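Local coordinates for protein-tyrosine-phosphatase (Shewanella sp., PDB 2Z72), which hydrolyses phosphotyrosine in proteins as a cold-active phosphatase, probably through the two-metal centre of the calcineurin-like phosphoesterases, at residues L76-G81 with T112-D117; H286-R291 with S306-K311. All blocks are in the same frame, centred on the assembly; numbering follows the deposited sequence. Where two conformers were deposited one is given.

Contacts 1 and 2 come in series along the chain, their centres about 10 Å apart, and both reach the dinuclear zinc site. In contact 1 the loops follow strands 72-76 and 108-111, parallel neighbours in one mixed sheet. In contact 2 they follow strands 281-284 and 300-302, parallel neighbours in the other, and the loop of 306-311 leads on to strand 315-319, which pairs antiparallel with 72-76 in the first sheet. The metal site is therefore assembled from loops of both sheets. Direct evidence for the junction is a probable hydrogen bond from H286 N to D78 OD2 (2.8 Å), together with packing of K308 on H80 and a shared water 3.

Contact 1: residues L76-G81 with T112-D117; sequences LSDVHG and TGDIFD. With ZN (zinc ion), chain B; ZN (zinc ion), chain C.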
ATOM      1  N   LEU A  76      -6.489   1.991   5.388  1.00  9.26           N
ATOM      2  CA  LEU A  76      -5.335   2.304   6.233  1.00  8.99           C
ATOM      3  C   LEU A  76      -4.155   2.549   5.327  1.00  9.17           C
ATOM      4  O   LEU A  76      -4.205   2.317   4.127  1.00  9.47           O
ATOM      5  CB  LEU A  76      -5.053   1.242   7.305  1.00  9.94           C
ATOM      6  CG  LEU A  76      -4.557  -0.127   6.760  1.00 10.42           C
ATOM      7  CD1 LEU A  76      -4.104  -0.995   7.930  1.00 13.50           C
ATOM      8  CD2 LEU A  76      -5.609  -0.900   5.997  1.00 13.26           C
ATOM      9  N   SER A  77      -3.034   3.037   5.872  1.00  9.35           N
ATOM     10  CA  SER A  77      -1.956   3.508   5.004  1.00  9.22           C
ATOM     11  C   SER A  77      -0.672   3.717   5.771  1.00  8.87           C
ATOM     12  O   SER A  77      -0.637   3.775   6.986  1.00  9.38           O
ATOM     13  CB  SER A  77      -2.371   4.880   4.474  1.00  9.68           C
ATOM     14  OG  SER A  77      -1.631   5.243   3.323  1.00 10.33           O
ATOM     15  N   ASP A  78       0.416   3.841   5.026  1.00  8.69           N
ATOM     16  CA  ASP A  78       1.707   4.324   5.526  1.00  8.53           C
ATOM     17  C   ASP A  78       2.224   3.471   6.678  1.00  7.67           C
ATOM     18  O   ASP A  78       2.698   3.940   7.706  1.00  9.68           O
ATOM     19  CB  ASP A  78       1.609   5.804   5.925  1.00  8.89           C
ATOM     20  CG  ASP A  78       1.378   6.693   4.708  1.00  8.59           C
ATOM     21  OD1 ASP A  78       2.337   7.195   4.093  1.00  8.98           O
ATOM     22  OD2 ASP A  78       0.183   6.841   4.325  1.00  9.50           O
ATOM     23  N   VAL A  79       2.185   2.144   6.463  1.00  8.40           N
ATOM     24  CA  VAL A  79       2.749   1.239   7.463  1.00  8.49           C
ATOM     25  C   VAL A  79       4.267   1.432   7.618  1.00  7.92           C
ATOM     26  O   VAL A  79       4.773   1.250   8.713  1.00  9.11           O
ATOM     27  CB  VAL A  79       2.349  -0.201   7.084  1.00  8.34           C
ATOM     28  CG1 VAL A  79       3.081  -1.235   7.904  1.00  9.70           C
ATOM     29  CG2 VAL A  79       0.843  -0.399   7.181  1.00  9.15           C
ATOM     30  N   HIS A  80       4.967   1.752   6.531  1.00  8.26           N
ATOM     31  CA  HIS A  80       6.397   2.103   6.631  1.00  8.26           C
ATOM     32  C   HIS A  80       7.172   1.076   7.419  1.00  8.25           C
ATOM     33  O   HIS A  80       7.869   1.351   8.398  1.00  9.35           O
ATOM     34  CB  HIS A  80       6.560   3.528   7.197  1.00  9.06           C
ATOM     35  CG  HIS A  80       6.266   4.551   6.136  1.00  8.74           C
ATOM     36  ND1 HIS A  80       6.946   4.611   4.960  1.00  9.37           N
ATOM     37  CD2 HIS A  80       5.392   5.592   6.097  1.00  9.31           C
ATOM     38  CE1 HIS A  80       6.478   5.607   4.226  1.00  8.90           C
ATOM     39  NE2 HIS A  80       5.507   6.258   4.890  1.00  8.96           N
ATOM     40  N   GLY A  81       6.993  -0.204   7.068  1.00  7.89           N
ATOM     41  CA  GLY A  81       7.768  -1.271   7.625  1.00  7.86           C
ATOM     42  C   GLY A  81       7.463  -1.636   9.065  1.00  8.69           C
ATOM     43  O   GLY A  81       8.318  -2.319   9.687  1.00  9.66           O
ATOM     44  N   THR A 112      -3.587   2.395   1.194  1.00  8.48           N
ATOM     45  CA  THR A 112      -3.265   3.475   0.253  1.00  8.56           C
ATOM     46  C   THR A 112      -1.783   3.819   0.207  1.00  8.21           C
ATOM     47  O   THR A 112      -1.431   5.012   0.221  1.00 10.39           O
ATOM     48  CB  THR A 112      -4.105   4.730   0.541  1.00  9.57           C
ATOM     49  OG1 THR A 112      -3.920   5.159   1.864  1.00  9.87           O
ATOM     50  CG2 THR A 112      -5.617   4.430   0.401  1.00 10.23           C
ATOM     51  N   GLY A 113      -0.920   2.801   0.108  1.00  7.85           N
ATOM     52  CA  GLY A 113       0.499   3.029  -0.158  1.00  8.84           C
ATOM     53  C   GLY A 113       1.410   3.085   1.059  1.00  7.84           C
ATOM     54  O   GLY A 113       1.003   3.058   2.213  1.00  8.27           O
ATOM     55  N   ASP A 114       2.691   3.122   0.734  1.00  8.02           N
ATOM     56  CA  ASP A 114       3.798   3.356   1.686  1.00  7.72           C
ATOM     57  C   ASP A 114       3.965   2.271   2.705  1.00  8.36           C
ATOM     58  O   ASP A 114       4.110   2.472   3.909  1.00  8.50           O
ATOM     59  CB  ASP A 114       3.709   4.743   2.331  1.00  8.33           C
ATOM     60  CG  ASP A 114       4.286   5.847   1.481  1.00  8.27           C
ATOM     61  OD1 ASP A 114       4.425   7.007   2.093  1.00  9.18           O
ATOM     62  OD2 ASP A 114       4.564   5.647   0.295  1.00  8.88           O
ATOM     63  N   ILE A 115       4.063   1.019   2.178  1.00  8.17           N
ATOM     64  CA  ILE A 115       4.633  -0.094   2.916  1.00  8.02           C
ATOM     65  C   ILE A 115       6.120   0.096   3.134  1.00  7.81           C
ATOM     66  O   ILE A 115       6.658  -0.135   4.212  1.00  8.77           O
ATOM     67  CB  ILE A 115       4.385  -1.429   2.199  1.00  7.75           C
ATOM     68  CG1 ILE A 115       2.908  -1.813   2.273  1.00  8.01           C
ATOM     69  CG2 ILE A 115       5.297  -2.511   2.767  1.00  8.91           C
ATOM     70  CD1 ILE A 115       2.513  -3.019   1.464  1.00  8.76           C
ATOM     71  N   PHE A 116       6.825   0.494   2.071  1.00  8.52           N
ATOM     72  CA  PHE A 116       8.284   0.641   2.135  1.00  8.31           C
ATOM     73  C   PHE A 116       8.721   1.827   3.008  1.00  9.25           C
ATOM     74  O   PHE A 116       8.007   2.803   3.184  1.00  9.33           O
ATOM     75  CB  PHE A 116       8.853   0.861   0.763  1.00  8.30           C
ATOM     76  CG  PHE A 116       8.878  -0.359  -0.121  1.00  7.90           C
ATOM     77  CD1 PHE A 116       7.855  -0.641  -1.014  1.00  9.04           C
ATOM     78  CD2 PHE A 116       9.947  -1.225  -0.050  1.00  9.48           C
ATOM     79  CE1 PHE A 116       7.923  -1.753  -1.806  1.00 11.33           C
ATOM     80  CE2 PHE A 116       9.996  -2.326  -0.840  1.00  8.98           C
ATOM     81  CZ  PHE A 116       9.012  -2.595  -1.731  1.00 10.09           C
ATOM     82  N   ASP A 117       9.948   1.669   3.486  1.00  9.25           N
ATOM     83  CA  ASP A 117      10.853   2.681   4.028  1.00  9.62           C
ATOM     84  C   ASP A 117      10.546   3.029   5.474  1.00  9.48           C
ATOM     85  O   ASP A 117       9.469   2.785   6.014  1.00  9.70           O
ATOM     86  CB  ASP A 117      10.855   3.920   3.118  1.00  9.98           C
ATOM     87  CG  ASP A 117      11.535   3.704   1.790  1.00  9.64           C
ATOM     88  OD1 ASP A 117      11.411   4.619   0.918  1.00 10.24           O
ATOM     89  OD2 ASP A 117      12.215   2.661   1.622  1.00 10.40           O
TER
HETATM   90 ZN    ZN B 401       4.268   7.658   4.156  1.00  9.88          ZN
HETATM   91 ZN    ZN C 402       3.852   9.059   1.264  1.00  9.44          ZN
HETATM   92  O   HOH W   1       1.088   0.892   4.066  1.00  9.36           O
HETATM   93  O   HOH W   2       3.981   8.599   6.031  1.00 11.30           O
HETATM   94  O   HOH W   3       4.415   9.335   3.122  1.00 11.73           O
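H80 and D114 meet both through the backbone and through a shared metal ion. The amide of H80 bonds to O of D114 in the carbonyl plane, and this oxygen also lies over the centre of the H80 ring. In H80, chi1 (-77°) sets CG anti to the carbonyl carbon, and the ring's turn about CB-CG brings ND1 to O of F116, to which it donates at 2.7 Å, with a weak second bond to O of D117. This grip restrains ring rotation while NE2 binds the chain B zinc at 2.0 Å. OD1 of D78 binds the same ion, as does OD1 of D114. The two OD1 atoms, both acceptors, come within 2.9 Å of each other as neighbouring ligands of one cation, whose charge probably offsets their repulsion; the carboxylates are turned 83° apart. OD1 of D114 also reaches the chain C zinc at 2.3 Å, an ion that N149, H207 and H286 bind as well, while the amide of H150 holds OD2 of D114.

Packing is tight along the backbones: T112 N bonds to L76 O, and D78 N to G113 O at 3.0 Å. A hydroxyl relay runs beside them, from OG1 of T112 to OG of S77 (2.7 Å), then from that OG to OD2 of D78 (2.6 Å), which it meets from above the carboxylate plane. On the metal side protein gives way to water: water 2 and water 3 complete the shell of the chain B zinc. D78 and H80 supply the DxH motif of calcineurin-like phosphoesterases, and D114 and D117 the GDxxD motif. Two zinc ions sharing both OD1 of D114 and water 3 would polarise that water strongly, consistent with a metal-bridging hydroxide as nucleophile, as proposed for this family.

Contact 2: residues H286-R291 with S306-K311; sequences HTSQER and SIKVGK. With ZN (zinc ion), chain C.
S288 and S306 bury the most surface here, where a loop carrying the zinc ligand H286 meets the start of the 3-10 turn 307-309 in the calcineurin-like fold. The contact is small, 168 Å² in all, and rests on two polar bonds. OG of S306 donates to O of Q289 at 2.7 Å; it also lies 3.4 Å from CB of S288, so the two serines touch through a hydroxyl and a methylene. The second bond joins K308 NZ to OG of S288 at 2.9 Å. CG of K308 sits between its backbone N and carbonyl carbon (chi1 70°), and beyond it the chain is extended, carrying the ammonium across to the serine. That hydroxyl is also bonded to D304. NZ further donates to water 4, which in turn gives a weak bond to O of H286, whose ND1 binds the chain C zinc. An alanine in place of K308 would probably leave S288 OG to D304 and deprive water 4 of its lysine partner. OG of S306 meets O of Q289 from above the carbonyl plane, 51° out of it, at a C=O...OG angle of 126°.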
ATOM      1  N   HIS A 286      -0.239   9.454   3.307  1.00 10.60           N
ATOM      2  CA  HIS A 286       0.932  10.226   2.987  1.00 10.53           C
ATOM      3  C   HIS A 286       1.323  11.291   3.991  1.00 11.54           C
ATOM      4  O   HIS A 286       2.517  11.442   4.256  1.00 11.82           O
ATOM      5  CB  HIS A 286       0.814  10.854   1.579  1.00 10.90           C
ATOM      6  CG  HIS A 286       1.999  11.571   1.049  1.00 11.25           C
ATOM      7  ND1 HIS A 286       3.244  11.061   0.848  1.00 10.81           N
ATOM      8  CD2 HIS A 286       2.080  12.857   0.592  1.00 13.01           C
ATOM      9  CE1 HIS A 286       3.989  12.016   0.343  1.00 12.39           C
ATOM     10  NE2 HIS A 286       3.330  13.144   0.156  1.00 14.92           N
ATOM     11  N   THR A 287       0.389  12.075   4.451  1.00 12.66           N
ATOM     12  CA  THR A 287       0.570  13.156   5.398  1.00 13.50           C
ATOM     13  C   THR A 287       0.098  12.686   6.776  1.00 13.20           C
ATOM     14  O   THR A 287      -1.095  12.549   7.015  1.00 14.11           O
ATOM     15  CB  THR A 287      -0.155  14.426   4.918  1.00 13.62           C
ATOM     16  OG1 THR A 287       0.223  14.734   3.583  1.00 14.39           O
ATOM     17  CG2 THR A 287       0.252  15.606   5.827  1.00 17.35           C
ATOM     18  N   SER A 288       1.099  12.426   7.659  1.00 13.07           N
ATOM     19  CA  SER A 288       0.819  11.659   8.856  1.00 12.66           C
ATOM     20  C   SER A 288       0.038  12.478   9.889  1.00 13.02           C
ATOM     21  O   SER A 288       0.397  13.611  10.198  1.00 15.55           O
ATOM     22  CB  SER A 288       2.102  11.166   9.491  1.00 13.87           C
ATOM     23  OG  SER A 288       2.908  10.506   8.507  1.00 14.03           O
ATOM     24  N   GLN A 289      -0.961  11.841  10.430  1.00 13.74           N
ATOM     25  CA  GLN A 289      -1.821  12.376  11.496  1.00 14.48           C
ATOM     26  C   GLN A 289      -1.728  11.555  12.779  1.00 14.24           C
ATOM     27  O   GLN A 289      -1.223  10.427  12.782  1.00 15.54           O
ATOM     28  CB  GLN A 289      -3.289  12.364  11.024  1.00 14.55           C
ATOM     29  CG  GLN A 289      -3.502  13.064   9.713  1.00 15.67           C
ATOM     30  CD  GLN A 289      -3.004  14.479   9.677  1.00 16.63           C
ATOM     31  OE1 GLN A 289      -2.299  14.917   8.730  1.00 21.22           O
ATOM     32  NE2 GLN A 289      -3.370  15.190  10.686  1.00 17.60           N
ATOM     33  N   GLU A 290      -2.206  12.101  13.877  1.00 14.51           N
ATOM     34  CA  GLU A 290      -2.154  11.401  15.161  1.00 16.01           C
ATOM     35  C   GLU A 290      -3.185  10.297  15.258  1.00 15.70           C
ATOM     36  O   GLU A 290      -3.124   9.475  16.169  1.00 16.86           O
ATOM     37  CB  GLU A 290      -2.373  12.409  16.302  0.62 20.67           C
ATOM     38  CG  GLU A 290      -1.283  13.472  16.348  0.62 22.60           C
ATOM     39  CD  GLU A 290      -1.452  14.455  17.496  0.62 35.05           C
ATOM     40  OE1 GLU A 290      -0.792  15.520  17.511  0.62 49.23           O
ATOM     41  OE2 GLU A 290      -2.218  14.215  18.447  0.62 51.43           O
ATOM     42  N   ARG A 291      -4.170  10.311  14.331  1.00 13.94           N
ATOM     43  CA  ARG A 291      -5.307   9.402  14.362  1.00 14.56           C
ATOM     44  C   ARG A 291      -5.958   9.449  13.006  1.00 13.33           C
ATOM     45  O   ARG A 291      -5.669  10.357  12.216  1.00 14.24           O
ATOM     46  CB  ARG A 291      -6.367   9.747  15.444  1.00 15.33           C
ATOM     47  CG  ARG A 291      -6.890  11.164  15.371  1.00 19.35           C
ATOM     48  CD  ARG A 291      -7.989  11.435  16.400  1.00 22.43           C
ATOM     49  NE  ARG A 291      -8.657  12.680  15.995  1.00 25.53           N
ATOM     50  CZ  ARG A 291      -8.178  13.889  16.248  1.00 26.04           C
ATOM     51  NH1 ARG A 291      -7.030  14.053  16.946  1.00 43.99           N
ATOM     52  NH2 ARG A 291      -8.877  14.901  15.786  1.00 34.20           N
ATOM     53  N   SER A 306       0.084   7.532  11.482  1.00 11.80           N
ATOM     54  CA  SER A 306       1.422   7.478  12.074  1.00 11.73           C
ATOM     55  C   SER A 306       1.841   6.094  12.545  1.00 11.45           C
ATOM     56  O   SER A 306       2.634   5.985  13.490  1.00 11.72           O
ATOM     57  CB  SER A 306       1.580   8.533  13.176  1.00 12.50           C
ATOM     58  OG  SER A 306       1.449   9.848  12.602  1.00 15.23           O
ATOM     59  N   ILE A 307       1.392   5.052  11.856  1.00 10.53           N
ATOM     60  CA  ILE A 307       1.940   3.728  12.082  1.00 10.17           C
ATOM     61  C   ILE A 307       3.474   3.782  11.984  1.00  9.97           C
ATOM     62  O   ILE A 307       4.161   2.993  12.662  1.00 10.62           O
ATOM     63  CB  ILE A 307       1.310   2.716  11.094  1.00  9.33           C
ATOM     64  CG1 ILE A 307      -0.134   2.507  11.407  1.00 10.28           C
ATOM     65  CG2 ILE A 307       2.113   1.388  11.113  1.00 10.13           C
ATOM     66  CD1 ILE A 307      -0.905   1.734  10.328  1.00 10.43           C
ATOM     67  N   LYS A 308       4.035   4.653  11.153  1.00 10.03           N
ATOM     68  CA  LYS A 308       5.461   4.719  10.929  1.00 10.08           C
ATOM     69  C   LYS A 308       6.246   4.946  12.200  1.00 11.53           C
ATOM     70  O   LYS A 308       7.408   4.597  12.231  1.00 11.50           O
ATOM     71  CB  LYS A 308       5.820   5.814   9.913  1.00 10.79           C
ATOM     72  CG  LYS A 308       5.614   7.241  10.460  1.00 11.67           C
ATOM     73  CD  LYS A 308       5.748   8.303   9.441  1.00 12.22           C
ATOM     74  CE  LYS A 308       5.617   9.693  10.042  1.00 15.07           C
ATOM     75  NZ  LYS A 308       5.756  10.762   9.044  1.00 17.16           N
ATOM     76  N   VAL A 309       5.622   5.534  13.225  1.00 12.38           N
ATOM     77  CA  VAL A 309       6.335   5.837  14.472  1.00 12.00           C
ATOM     78  C   VAL A 309       6.533   4.568  15.264  1.00 12.70           C
ATOM     79  O   VAL A 309       7.390   4.522  16.149  1.00 16.56           O
ATOM     80  CB  VAL A 309       5.596   6.935  15.223  1.00 12.70           C
ATOM     81  CG1 VAL A 309       6.155   7.244  16.610  1.00 18.17           C
ATOM     82  CG2 VAL A 309       5.707   8.221  14.431  1.00 16.11           C
ATOM     83  N   GLY A 310       5.817   3.479  14.949  1.00 12.09           N
ATOM     84  CA  GLY A 310       6.120   2.176  15.531  1.00 12.52           C
ATOM     85  C   GLY A 310       5.391   1.846  16.808  1.00 13.32           C
ATOM     86  O   GLY A 310       5.702   0.828  17.436  1.00 14.81           O
ATOM     87  N   LYS A 311       4.409   2.645  17.191  1.00 12.64           N
ATOM     88  CA  LYS A 311       3.673   2.431  18.446  1.00 13.64           C
ATOM     89  C   LYS A 311       2.214   2.057  18.298  1.00 13.69           C
ATOM     90  O   LYS A 311       1.748   1.258  19.073  1.00 16.36           O
ATOM     91  CB  LYS A 311       3.780   3.688  19.319  1.00 17.51           C
ATOM     92  CG  LYS A 311       5.215   3.916  19.736  1.00 24.72           C
ATOM     93  CD  LYS A 311       5.411   5.319  20.274  1.00 39.71           C
ATOM     94  CE  LYS A 311       6.885   5.502  20.637  1.00 46.63           C
ATOM     95  NZ  LYS A 311       7.587   6.655  19.957  1.00 49.23           N
TER
HETATM   96 ZN    ZN C 402       3.852   9.059   1.264  1.00  9.44          ZN
HETATM   97  O   HOH W   4       5.138  11.055   6.263  1.00 23.04           O
HETATM   98  O   HOH W   3       4.415   9.335   3.122  1.00 11.73           O